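Local coordinates for toxin 2A (PDB 5URP), which probably acts as a toxin by transferring ADP-ribose from NAD+ to a protein of the host, as enzymes of the ADP-ribosyltransferase exoenzyme family do, at residues A[94-99]-A[173-178]; A[101-106]-A[149-154]; A[142-147]-A[196-201]; A[162-167]-A[215-220]. All blocks are in the same frame, centred on the assembly; numbering follows the deposited sequence.

Interaction 1: A[94-99]-A[173-178]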
loop_
_atom_site.group_PDB
_atom_site.type_symbol
_atom_site.label_atom_id
_atom_site.label_comp_id
_atom_site.label_asym_id
_atom_site.label_seq_id
_atom_site.Cartn_x
_atom_site.Cartn_y
_atom_site.Cartn_z
ATOM N N LYS A 94 -16.620 2.672 4.372
ATOM C CA LYS A 94 -17.335 2.208 5.547
ATOM C C LYS A 94 -16.437 2.015 6.766
ATOM O O LYS A 94 -16.905 1.494 7.782
ATOM C CB LYS A 94 -18.048 0.898 5.244
ATOM C CG LYS A 94 -19.028 0.995 4.092
ATOM C CD LYS A 94 -19.832 -0.272 3.980
ATOM C CE LYS A 94 -20.850 -0.181 2.863
ATOM N NZ LYS A 94 -21.694 -1.404 2.766
ATOM N N THR A 95 -15.175 2.391 6.703
ATOM C CA THR A 95 -14.382 2.290 7.911
ATOM C C THR A 95 -13.469 3.496 8.028
ATOM O O THR A 95 -13.237 4.234 7.076
ATOM C CB THR A 95 -13.640 0.954 7.957
ATOM O OG1 THR A 95 -13.109 0.727 9.284
ATOM C CG2 THR A 95 -12.574 0.912 6.860
ATOM N N LYS A 96 -13.050 3.745 9.255
ATOM C CA LYS A 96 -12.290 4.926 9.627
ATOM C C LYS A 96 -11.345 4.482 10.729
ATOM O O LYS A 96 -11.775 3.794 11.659
ATOM C CB LYS A 96 -13.214 6.055 10.135
ATOM C CG LYS A 96 -13.445 7.190 9.166
ATOM C CD LYS A 96 -14.128 8.358 9.840
ATOM C CE LYS A 96 -14.029 9.602 9.002
ATOM N NZ LYS A 96 -15.146 9.646 8.017
ATOM N N LEU A 97 -10.083 4.872 10.638
ATOM C CA LEU A 97 -9.122 4.477 11.663
ATOM C C LEU A 97 -9.419 5.201 12.962
ATOM O O LEU A 97 -9.588 6.420 12.970
ATOM C CB LEU A 97 -7.692 4.798 11.241
ATOM C CG LEU A 97 -7.175 3.983 10.063
ATOM C CD1 LEU A 97 -5.745 4.419 9.779
ATOM C CD2 LEU A 97 -7.275 2.487 10.358
ATOM N N LYS A 98 -9.446 4.435 14.059
ATOM C CA LYS A 98 -9.530 5.019 15.393
ATOM C C LYS A 98 -8.209 5.648 15.822
ATOM O O LYS A 98 -8.211 6.628 16.567
ATOM C CB LYS A 98 -9.951 3.951 16.419
ATOM C CG LYS A 98 -10.156 4.516 17.829
ATOM C CD LYS A 98 -10.750 3.498 18.797
ATOM C CE LYS A 98 -10.495 3.909 20.255
ATOM N NZ LYS A 98 -11.388 3.225 21.253
ATOM N N ASP A 99 -7.079 5.106 15.371
ATOM C CA ASP A 99 -5.767 5.634 15.722
ATOM C C ASP A 99 -4.973 5.857 14.448
ATOM O O ASP A 99 -5.181 5.159 13.461
ATOM C CB ASP A 99 -4.962 4.675 16.608
ATOM C CG ASP A 99 -5.802 3.974 17.654
ATOM O OD1 ASP A 99 -6.219 4.651 18.614
ATOM O OD2 ASP A 99 -6.001 2.732 17.528
ATOM N N GLY A 173 -8.838 8.739 11.591
ATOM C CA GLY A 173 -9.965 9.162 10.782
ATOM C C GLY A 173 -9.831 8.825 9.311
ATOM O O GLY A 173 -10.783 9.044 8.546
ATOM N N GLY A 174 -8.672 8.335 8.885
ATOM C CA GLY A 174 -8.484 7.993 7.491
ATOM C C GLY A 174 -9.219 6.727 7.115
ATOM O O GLY A 174 -9.550 5.888 7.957
ATOM N N ASN A 175 -9.487 6.579 5.818
ATOM C CA ASN A 175 -10.131 5.365 5.316
ATOM C C ASN A 175 -9.031 4.356 5.009
ATOM O O ASN A 175 -8.151 4.621 4.192
ATOM C CB ASN A 175 -10.964 5.628 4.059
ATOM C CG ASN A 175 -12.138 6.614 4.272
ATOM O OD1 ASN A 175 -12.230 7.616 3.570
ATOM N ND2 ASN A 175 -13.053 6.304 5.189
ATOM N N ALA A 176 -9.088 3.213 5.671
ATOM C CA ALA A 176 -8.182 2.095 5.420
ATOM C C ALA A 176 -8.814 0.886 6.072
ATOM O O ALA A 176 -9.323 0.990 7.189
ATOM C CB ALA A 176 -6.795 2.377 5.989
ATOM N N GLY A 177 -8.797 -0.250 5.371
ATOM C CA GLY A 177 -9.511 -1.420 5.824
ATOM C C GLY A 177 -8.567 -2.565 6.063
ATOM O O GLY A 177 -7.741 -2.861 5.194
ATOM N N TYR A 178 -8.712 -3.229 7.200
ATOM C CA TYR A 178 -7.886 -4.391 7.519
ATOM C C TYR A 178 -8.564 -5.595 6.884
ATOM O O TYR A 178 -9.605 -6.038 7.367
ATOM C CB TYR A 178 -7.763 -4.566 9.023
ATOM C CG TYR A 178 -6.887 -5.724 9.404
ATOM C CD1 TYR A 178 -5.520 -5.678 9.163
ATOM C CD2 TYR A 178 -7.416 -6.855 9.999
ATOM C CE1 TYR A 178 -4.681 -6.751 9.522
ATOM C CE2 TYR A 178 -6.584 -7.946 10.357
ATOM C CZ TYR A 178 -5.226 -7.866 10.116
ATOM O OH TYR A 178 -4.426 -8.928 10.487
HETATM O O HOH W 1 -10.544 0.377 9.654
HETATM O O HOH W 2 -16.042 6.650 6.518
#
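T95, K96 and L97, in the loop between helix 79-92 and strand 101-107, lie across G173 to A176, the turn that leads into the edge strand 177-178 of a three-stranded antiparallel sheet. This crossing of loops illustrates how backbone bonds can fix two irregular chains while side chains settle around them. L97 is held at both backbone ends: its N donates to G174 O (2.9 Å) and its O receives the N-H of G173. N175 adds a side-chain bond, its ND2 reaching T95 O at 2.8 Å nearly along the C=O axis and within the amide's own plane, which sets the rotation of the amide. K96 runs alongside the G173 carbonyl, with CG and CE both 3.3 Å from G173 O; the chain bends only at its last torsion (chi4 86°). The buried L97 side chain packs on A176, its CG 4.4 Å from A176 CB, and both side chains also touch I170 and M191. T95 splits its branches, the methyl pressed towards the A176 carbonyl and the hydroxyl, anti to the backbone N (chi1 -167°), turned to a bridging water. That water lies 2.6 Å from T95 OG1 and donates to A176 O at 2.8 Å.

Interaction 2: A[101-106]-A[149-154]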
loop_
_atom_site.group_PDB
_atom_site.type_symbol
_atom_site.label_atom_id
_atom_site.label_comp_id
_atom_site.label_asym_id
_atom_site.label_seq_id
_atom_site.Cartn_x
_atom_site.Cartn_y
_atom_site.Cartn_z
ATOM N N VAL A 101 -1.742 5.186 12.219
ATOM C CA VAL A 101 -0.973 3.943 12.140
ATOM C C VAL A 101 0.012 4.017 10.994
ATOM O O VAL A 101 -0.256 4.619 9.952
ATOM C CB VAL A 101 -1.913 2.726 11.987
ATOM C CG1 VAL A 101 -2.495 2.666 10.656
ATOM C CG2 VAL A 101 -1.184 1.433 12.323
ATOM N N THR A 102 1.143 3.336 11.192
ATOM C CA THR A 102 2.169 3.188 10.180
ATOM C C THR A 102 1.954 1.862 9.460
ATOM O O THR A 102 1.700 0.839 10.101
ATOM C CB THR A 102 3.553 3.213 10.826
ATOM O OG1 THR A 102 3.734 4.450 11.509
ATOM C CG2 THR A 102 4.643 3.077 9.776
ATOM N N VAL A 103 2.020 1.904 8.140
ATOM C CA VAL A 103 1.951 0.697 7.333
ATOM C C VAL A 103 3.153 0.667 6.389
ATOM O O VAL A 103 3.872 1.641 6.224
ATOM C CB VAL A 103 0.642 0.574 6.548
ATOM C CG1 VAL A 103 -0.554 0.472 7.501
ATOM C CG2 VAL A 103 0.471 1.744 5.541
ATOM N N TYR A 104 3.369 -0.501 5.797
ATOM C CA TYR A 104 4.563 -0.777 4.997
ATOM C C TYR A 104 4.178 -1.338 3.640
ATOM O O TYR A 104 3.199 -2.083 3.512
ATOM C CB TYR A 104 5.464 -1.786 5.740
ATOM C CG TYR A 104 5.967 -1.262 7.049
ATOM C CD1 TYR A 104 7.149 -0.532 7.109
ATOM C CD2 TYR A 104 5.265 -1.476 8.216
ATOM C CE1 TYR A 104 7.605 -0.024 8.282
ATOM C CE2 TYR A 104 5.725 -0.978 9.441
ATOM C CZ TYR A 104 6.896 -0.237 9.457
ATOM O OH TYR A 104 7.383 0.237 10.641
ATOM N N ARG A 105 4.950 -0.983 2.609
ATOM C CA ARG A 105 4.697 -1.522 1.281
ATOM C C ARG A 105 6.021 -1.691 0.560
ATOM O O ARG A 105 6.756 -0.724 0.403
ATOM C CB ARG A 105 3.794 -0.580 0.473
ATOM C CG ARG A 105 3.588 -1.030 -0.935
ATOM C CD ARG A 105 2.541 -0.150 -1.608
ATOM N NE ARG A 105 2.495 -0.348 -3.056
ATOM C CZ ARG A 105 1.924 -1.382 -3.666
ATOM N NH1 ARG A 105 1.337 -2.351 -2.971
ATOM N NH2 ARG A 105 1.955 -1.459 -4.987
ATOM N N GLY A 106 6.338 -2.912 0.154
ATOM C CA GLY A 106 7.464 -3.121 -0.733
ATOM C C GLY A 106 7.033 -2.961 -2.180
ATOM O O GLY A 106 5.982 -3.455 -2.588
ATOM N N LEU A 149 -4.216 0.904 -2.986
ATOM C CA LEU A 149 -2.919 0.900 -2.324
ATOM C C LEU A 149 -2.939 -0.166 -1.236
ATOM O O LEU A 149 -3.460 0.043 -0.138
ATOM C CB LEU A 149 -2.605 2.290 -1.780
ATOM C CG LEU A 149 -1.193 2.537 -1.278
ATOM C CD1 LEU A 149 -0.155 2.237 -2.344
ATOM C CD2 LEU A 149 -1.075 4.000 -0.824
ATOM N N SER A 150 -2.353 -1.326 -1.562
ATOM C CA SER A 150 -2.216 -2.429 -0.631
ATOM C C SER A 150 -0.950 -2.226 0.193
ATOM O O SER A 150 0.139 -2.037 -0.370
ATOM C CB SER A 150 -2.129 -3.766 -1.386
ATOM O OG SER A 150 -3.346 -4.104 -2.031
ATOM N N THR A 151 -1.091 -2.294 1.511
ATOM C CA THR A 151 -0.003 -2.099 2.453
ATOM C C THR A 151 -0.153 -3.155 3.536
ATOM O O THR A 151 -1.123 -3.915 3.538
ATOM C CB THR A 151 -0.044 -0.704 3.085
ATOM O OG1 THR A 151 -1.140 -0.627 3.994
ATOM C CG2 THR A 151 -0.178 0.371 2.021
ATOM N N SER A 152 0.818 -3.233 4.444
ATOM C CA SER A 152 0.780 -4.189 5.546
ATOM C C SER A 152 1.024 -3.495 6.876
ATOM O O SER A 152 1.815 -2.544 6.979
ATOM C CB SER A 152 1.853 -5.303 5.366
ATOM O OG SER A 152 1.799 -6.241 6.438
ATOM N N LEU A 153 0.394 -4.028 7.927
ATOM C CA LEU A 153 0.652 -3.539 9.277
ATOM C C LEU A 153 2.056 -3.864 9.758
ATOM O O LEU A 153 2.533 -3.262 10.725
ATOM C CB LEU A 153 -0.349 -4.131 10.266
ATOM C CG LEU A 153 -1.780 -3.639 10.219
ATOM C CD1 LEU A 153 -2.577 -4.411 11.266
ATOM C CD2 LEU A 153 -1.834 -2.144 10.500
ATOM N N VAL A 154 2.716 -4.828 9.134
ATOM C CA VAL A 154 4.079 -5.143 9.531
ATOM C C VAL A 154 4.997 -5.038 8.321
ATOM O O VAL A 154 4.588 -5.131 7.153
ATOM C CB VAL A 154 4.235 -6.531 10.204
ATOM C CG1 VAL A 154 3.499 -6.550 11.507
ATOM C CG2 VAL A 154 3.811 -7.623 9.282
HETATM O O HOH W 3 2.288 -0.914 12.043
#
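Y104 and S152 form a single antiparallel hydrogen-bonded pair where strands 101-106 and 149-152 pass at 110°, so steeply that the backbones can bond at just this one place. Y104 N donates to S152 O and S152 N returns the bond to Y104 O, both at 2.8 Å. The tight part of the contact lies beside this pair. With V103 CG1 anti to the carbonyl carbon (chi1 -63°), CG2 falls between the backbone N and the carbonyl carbon and meets T151 OG1 at 3.3 Å; that hydroxyl is hydrogen-bonded to M191 O. The S152 and L153 carbonyls sit at the edge of the Y104 ring, whose OH reaches D25, while S152 OG accepts from V154 N in an ST turn and is hydrogen-bonded to Q188 O. Towards the start of strand 101-106 the fit is looser: V101 CG2 stands 4.1 Å from L153 CD2, the two side chains at about a right angle, and a water donates to both T102 O and L153 O. At the far end R105 stretches out, CD 3.7 Å from L149 CD1, and NH1 reaches a lone pair of S150 O at 2.9 Å, S150 O lying 22° out of the guanidinium plane. S150 OG bonds E190 and Y59, and a glycerol lies nearby. R105, the S150-T151-S152 run on a strand of the other sheet and E190 beside it are consistent with the R-S-E pattern lining the NAD cleft in such ADP-ribosyltransferases.

Interaction 3: A[142-147]-A[196-201]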
loop_
_atom_site.group_PDB
_atom_site.type_symbol
_atom_site.label_atom_id
_atom_site.label_comp_id
_atom_site.label_asym_id
_atom_site.label_seq_id
_atom_site.Cartn_x
_atom_site.Cartn_y
_atom_site.Cartn_z
ATOM N N MET A 142 4.118 15.387 -3.583
ATOM C CA MET A 142 3.000 14.473 -3.420
ATOM C C MET A 142 2.994 13.461 -4.556
ATOM O O MET A 142 3.178 13.839 -5.714
ATOM C CB MET A 142 1.690 15.263 -3.397
ATOM C CG MET A 142 0.540 14.526 -2.776
ATOM S SD MET A 142 -0.913 15.593 -3.061
ATOM C CE MET A 142 -0.804 16.579 -1.609
ATOM N N LEU A 143 2.773 12.192 -4.225
ATOM C CA LEU A 143 2.491 11.142 -5.197
ATOM C C LEU A 143 1.004 10.792 -5.144
ATOM O O LEU A 143 0.327 11.025 -4.137
ATOM C CB LEU A 143 3.329 9.889 -4.950
ATOM C CG LEU A 143 4.861 10.013 -5.039
ATOM C CD1 LEU A 143 5.519 8.647 -4.918
ATOM C CD2 LEU A 143 5.297 10.664 -6.311
ATOM N N LEU A 144 0.489 10.296 -6.269
ATOM C CA LEU A 144 -0.918 9.930 -6.423
ATOM C C LEU A 144 -0.957 8.527 -7.002
ATOM O O LEU A 144 -0.435 8.295 -8.096
ATOM C CB LEU A 144 -1.661 10.911 -7.342
ATOM C CG LEU A 144 -3.020 10.474 -7.909
ATOM C CD1 LEU A 144 -3.998 10.351 -6.804
ATOM C CD2 LEU A 144 -3.507 11.468 -8.968
ATOM N N GLU A 145 -1.548 7.591 -6.268
ATOM C CA GLU A 145 -1.672 6.206 -6.710
ATOM C C GLU A 145 -3.061 5.975 -7.288
ATOM O O GLU A 145 -4.055 6.016 -6.559
ATOM C CB GLU A 145 -1.400 5.257 -5.546
ATOM C CG GLU A 145 -1.590 3.799 -5.886
ATOM C CD GLU A 145 -0.768 3.352 -7.082
ATOM O OE1 GLU A 145 -1.365 2.815 -8.046
ATOM O OE2 GLU A 145 0.469 3.531 -7.054
ATOM N N ARG A 146 -3.123 5.695 -8.593
ATOM C CA ARG A 146 -4.404 5.493 -9.258
ATOM C C ARG A 146 -5.044 4.145 -8.946
ATOM O O ARG A 146 -6.269 4.052 -8.926
ATOM C CB ARG A 146 -4.222 5.678 -10.759
ATOM C CG ARG A 146 -3.803 7.137 -11.044
ATOM C CD ARG A 146 -3.888 7.575 -12.490
ATOM N NE ARG A 146 -3.134 8.816 -12.673
ATOM C CZ ARG A 146 -3.282 9.658 -13.690
ATOM N NH1 ARG A 146 -4.182 9.423 -14.638
ATOM N NH2 ARG A 146 -2.529 10.750 -13.745
ATOM N N GLY A 147 -4.253 3.077 -8.729
ATOM C CA GLY A 147 -4.834 1.830 -8.263
ATOM C C GLY A 147 -5.171 1.889 -6.791
ATOM O O GLY A 147 -4.929 2.880 -6.116
ATOM N N ASP A 196 -6.727 6.297 -5.768
ATOM C CA ASP A 196 -6.430 7.722 -5.838
ATOM C C ASP A 196 -5.944 8.284 -4.502
ATOM O O ASP A 196 -6.185 9.458 -4.183
ATOM C CB ASP A 196 -7.660 8.486 -6.339
ATOM C CG ASP A 196 -7.980 8.196 -7.797
ATOM O OD1 ASP A 196 -7.041 8.007 -8.590
ATOM O OD2 ASP A 196 -9.174 8.232 -8.173
ATOM N N THR A 197 -5.236 7.472 -3.715
ATOM C CA THR A 197 -4.638 7.974 -2.489
ATOM C C THR A 197 -3.481 8.911 -2.815
ATOM O O THR A 197 -2.642 8.627 -3.676
ATOM C CB THR A 197 -4.168 6.819 -1.591
ATOM O OG1 THR A 197 -5.303 6.197 -0.970
ATOM C CG2 THR A 197 -3.224 7.316 -0.489
ATOM N N LYS A 198 -3.455 10.032 -2.105
ATOM C CA LYS A 198 -2.400 11.030 -2.184
ATOM C C LYS A 198 -1.485 10.841 -0.990
ATOM O O LYS A 198 -1.962 10.710 0.134
ATOM C CB LYS A 198 -2.990 12.448 -2.151
ATOM C CG LYS A 198 -3.736 12.847 -3.392
ATOM C CD LYS A 198 -4.404 14.198 -3.159
ATOM C CE LYS A 198 -4.844 14.865 -4.452
ATOM N NZ LYS A 198 -5.297 16.287 -4.259
ATOM N N TYR A 199 -0.176 10.790 -1.229
ATOM C CA TYR A 199 0.747 10.690 -0.115
ATOM C C TYR A 199 1.957 11.573 -0.366
ATOM O O TYR A 199 2.463 11.668 -1.488
ATOM C CB TYR A 199 1.127 9.216 0.162
ATOM C CG TYR A 199 1.715 8.387 -0.956
ATOM C CD1 TYR A 199 0.917 7.845 -1.961
ATOM C CD2 TYR A 199 3.058 8.064 -0.952
ATOM C CE1 TYR A 199 1.461 7.043 -2.960
ATOM C CE2 TYR A 199 3.603 7.251 -1.937
ATOM C CZ TYR A 199 2.805 6.755 -2.934
ATOM O OH TYR A 199 3.368 5.961 -3.898
ATOM N N TYR A 200 2.406 12.214 0.697
ATOM C CA TYR A 200 3.474 13.192 0.635
ATOM C C TYR A 200 4.769 12.573 1.124
ATOM O O TYR A 200 4.796 11.979 2.204
ATOM C CB TYR A 200 3.121 14.408 1.491
ATOM C CG TYR A 200 4.182 15.475 1.565
ATOM C CD1 TYR A 200 4.337 16.423 0.551
ATOM C CD2 TYR A 200 5.002 15.577 2.677
ATOM C CE1 TYR A 200 5.310 17.391 0.628
ATOM C CE2 TYR A 200 5.980 16.546 2.762
ATOM C CZ TYR A 200 6.110 17.471 1.739
ATOM O OH TYR A 200 7.052 18.455 1.814
ATOM N N ILE A 201 5.838 12.763 0.352
ATOM C CA ILE A 201 7.143 12.177 0.666
ATOM C C ILE A 201 7.942 13.124 1.558
ATOM O O ILE A 201 8.379 14.199 1.129
ATOM C CB ILE A 201 7.908 11.826 -0.610
ATOM C CG1 ILE A 201 7.109 10.764 -1.386
ATOM C CG2 ILE A 201 9.289 11.231 -0.249
ATOM C CD1 ILE A 201 7.704 10.419 -2.728
HETATM O O HOH W 4 2.129 5.738 -6.341
HETATM O O HOH W 5 -8.216 5.614 -9.796
HETATM O O HOH W 6 -4.329 4.655 -3.965
#
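L143 and Y199 exchange two backbone hydrogen bonds, from L143 N to Y199 O at 2.8 Å and from Y199 N to L143 O at 3.0 Å. A third runs almost straight from E145 N to T197 O (172° at the hydrogen), and beyond it the D196 N to E145 O bond is weak. The E145 carboxylate folds back over the turn: OE1 accepts from G147 N and pairs with R71, while OE2 accepts a hydrogen bond from a water that also contacts Y199 OH. Packing follows on the same face. Y199 CG sits between the backbone N and the carbonyl carbon (chi1 56°), which lays the ring across L143 in a CH-pi contact; L143 CB stands 4.0 Å from the centroid of the Y199 ring, 18° off the normal. Further along, L143 CD1 touches I201 CD1 at 3.6 Å. On the other face M142 runs out with CG anti to the backbone N, which brings SD to 3.8 Å from K198 CD, and L144 CD1 reaches the D196 carbonyl. Strand 142-145 is thus paired antiparallel with 197-207 as an outermost strand of the mixed five-stranded sheet of the ADP-ribosyltransferase fold.

Interaction 4: A[162-167]-A[215-220]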
loop_
_atom_site.group_PDB
_atom_site.type_symbol
_atom_site.label_atom_id
_atom_site.label_comp_id
_atom_site.label_asym_id
_atom_site.label_seq_id
_atom_site.Cartn_x
_atom_site.Cartn_y
_atom_site.Cartn_z
ATOM N N ARG A 162 12.444 -6.628 -2.281
ATOM C CA ARG A 162 11.978 -5.581 -3.162
ATOM C C ARG A 162 12.886 -4.354 -3.065
ATOM O O ARG A 162 13.448 -4.074 -2.004
ATOM C CB ARG A 162 10.529 -5.234 -2.807
ATOM C CG ARG A 162 9.636 -6.437 -3.083
ATOM C CD ARG A 162 8.165 -6.177 -2.904
ATOM N NE ARG A 162 7.418 -7.425 -3.064
ATOM C CZ ARG A 162 6.155 -7.600 -2.694
ATOM N NH1 ARG A 162 5.563 -8.772 -2.874
ATOM N NH2 ARG A 162 5.480 -6.607 -2.156
ATOM N N PRO A 163 13.073 -3.602 -4.154
ATOM C CA PRO A 163 14.078 -2.522 -4.115
ATOM C C PRO A 163 13.639 -1.251 -3.419
ATOM O O PRO A 163 14.514 -0.457 -3.053
ATOM C CB PRO A 163 14.364 -2.239 -5.596
ATOM C CG PRO A 163 13.225 -2.753 -6.332
ATOM C CD PRO A 163 12.625 -3.880 -5.527
ATOM N N VAL A 164 12.340 -1.036 -3.258
ATOM C CA VAL A 164 11.797 0.140 -2.583
ATOM C C VAL A 164 10.939 -0.312 -1.405
ATOM O O VAL A 164 10.092 -1.205 -1.548
ATOM C CB VAL A 164 10.964 1.015 -3.534
ATOM C CG1 VAL A 164 10.377 2.184 -2.765
ATOM C CG2 VAL A 164 11.806 1.470 -4.735
ATOM N N LEU A 165 11.141 0.327 -0.250
ATOM C CA LEU A 165 10.327 0.115 0.941
ATOM C C LEU A 165 9.662 1.438 1.277
ATOM O O LEU A 165 10.360 2.407 1.550
ATOM C CB LEU A 165 11.169 -0.334 2.134
ATOM C CG LEU A 165 10.435 -0.543 3.462
ATOM C CD1 LEU A 165 9.366 -1.617 3.345
ATOM C CD2 LEU A 165 11.426 -0.875 4.572
ATOM N N ILE A 166 8.344 1.450 1.303
ATOM C CA ILE A 166 7.591 2.642 1.695
ATOM C C ILE A 166 7.109 2.424 3.112
ATOM O O ILE A 166 6.507 1.380 3.415
ATOM C CB ILE A 166 6.388 2.896 0.778
ATOM C CG1 ILE A 166 6.768 2.929 -0.701
ATOM C CG2 ILE A 166 5.692 4.209 1.215
ATOM C CD1 ILE A 166 5.534 3.005 -1.636
ATOM N N GLU A 167 7.376 3.395 3.978
ATOM C CA GLU A 167 6.819 3.461 5.325
ATOM C C GLU A 167 5.806 4.609 5.302
ATOM O O GLU A 167 6.190 5.767 5.124
ATOM C CB GLU A 167 7.912 3.695 6.363
ATOM C CG GLU A 167 7.426 3.849 7.780
ATOM C CD GLU A 167 8.561 3.848 8.807
ATOM O OE1 GLU A 167 9.544 3.087 8.640
ATOM O OE2 GLU A 167 8.448 4.585 9.799
ATOM N N LEU A 215 15.907 1.485 -1.429
ATOM C CA LEU A 215 15.510 2.868 -1.240
ATOM C C LEU A 215 14.316 2.899 -0.295
ATOM O O LEU A 215 13.295 2.270 -0.575
ATOM C CB LEU A 215 15.146 3.506 -2.577
ATOM C CG LEU A 215 15.249 5.001 -2.691
ATOM C CD1 LEU A 215 16.718 5.447 -2.638
ATOM C CD2 LEU A 215 14.612 5.347 -4.011
ATOM N N LYS A 216 14.438 3.645 0.800
ATOM C CA LYS A 216 13.378 3.776 1.779
ATOM C C LYS A 216 12.681 5.112 1.583
ATOM O O LYS A 216 13.347 6.147 1.534
ATOM C CB LYS A 216 13.894 3.688 3.213
ATOM C CG LYS A 216 12.703 3.526 4.175
ATOM C CD LYS A 216 13.071 3.491 5.623
ATOM C CE LYS A 216 11.781 3.429 6.479
ATOM N NZ LYS A 216 12.074 3.657 7.913
ATOM N N VAL A 217 11.358 5.071 1.484
ATOM C CA VAL A 217 10.518 6.246 1.266
ATOM C C VAL A 217 9.647 6.396 2.503
ATOM O O VAL A 217 8.900 5.478 2.842
ATOM C CB VAL A 217 9.646 6.075 0.021
ATOM C CG1 VAL A 217 8.690 7.277 -0.153
ATOM C CG2 VAL A 217 10.546 5.849 -1.209
ATOM N N GLU A 218 9.744 7.532 3.178
ATOM C CA GLU A 218 8.912 7.802 4.345
ATOM C C GLU A 218 7.880 8.831 3.907
ATOM O O GLU A 218 8.253 9.893 3.412
ATOM C CB GLU A 218 9.746 8.285 5.534
ATOM C CG GLU A 218 10.639 7.161 6.019
ATOM C CD GLU A 218 11.758 7.575 6.942
ATOM O OE1 GLU A 218 11.764 8.714 7.424
ATOM O OE2 GLU A 218 12.633 6.710 7.204
ATOM N N ALA A 219 6.609 8.490 4.055
ATOM C CA ALA A 219 5.535 9.309 3.496
ATOM C C ALA A 219 4.334 9.324 4.429
ATOM O O ALA A 219 4.201 8.498 5.335
ATOM C CB ALA A 219 5.096 8.801 2.129
ATOM N N ARG A 220 3.451 10.293 4.172
ATOM C CA ARG A 220 2.216 10.508 4.912
ATOM C C ARG A 220 1.042 10.495 3.951
ATOM O O ARG A 220 1.063 11.228 2.960
ATOM C CB ARG A 220 2.181 11.888 5.583
ATOM C CG ARG A 220 3.078 12.144 6.734
ATOM C CD ARG A 220 2.841 13.615 7.153
ATOM N NE ARG A 220 3.766 14.540 6.493
ATOM C CZ ARG A 220 3.538 15.837 6.278
ATOM N NH1 ARG A 220 2.403 16.417 6.650
ATOM N NH2 ARG A 220 4.470 16.576 5.683
#
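Parallel pairing of V164, L165, I166 and E167 with L215, K216, V217 and E218 joins strand 164-170 to the middle strand, 214-221, of the mixed five-stranded sheet. As a worked case of a parallel ladder it is very regular: alternate residues of 162-167 bond to both sides of a partner. L165 N donates to L215 O and L165 O receives V217 N; E167 N donates to V217 O (2.8 Å) and E167 O receives A219 N at 3.0 Å. P163 O starts the series by accepting from L215 N. One face is apolar, with V164, I166, L215 and V217, and L215 continues onto A131 and I134 of helix 128-138. The opposite face carries charge. K216 is stretched out, its CG anti to the backbone N (chi1 -168°), which carries NZ across to the next strand, where it forms a salt bridge with E167 OE1 at 2.7 Å. The ammonium group comes from above the E167 carboxylate plane, 48° out of it, and also lies above that of E218, whose OE2 it meets at 3.2 Å. The lysine thus stands between two carboxylates whose nearest oxygens, E167 OE1 and E218 OE2, are 5.0 Å apart, and probably eases their mutual repulsion. On the apolar face V164 CG1 meets V217 CG2 at 4.0 Å.

In the fold
Followed from the N terminus, the chain opens interaction 1 after helix 79-92 and interaction 2 on the next strand. Segment 142-147 then opens interaction 3 before 149-154 closes interaction 2, which is nested whole inside the loop that interaction 1 closes at 173-178. Interaction 4 opens at 162-167, in series after interaction 2. Interaction 3 closes at 196-201, crossing interactions 1 and 2, and interaction 4 closes last at 215-220, crossing interactions 1 and 3. Interactions 3 and 4 build neighbouring parts of the five-stranded sheet, interaction 2 joins its other outermost strand to the three-stranded sheet, and interaction 1 ties that smaller sheet to the loop following the helices.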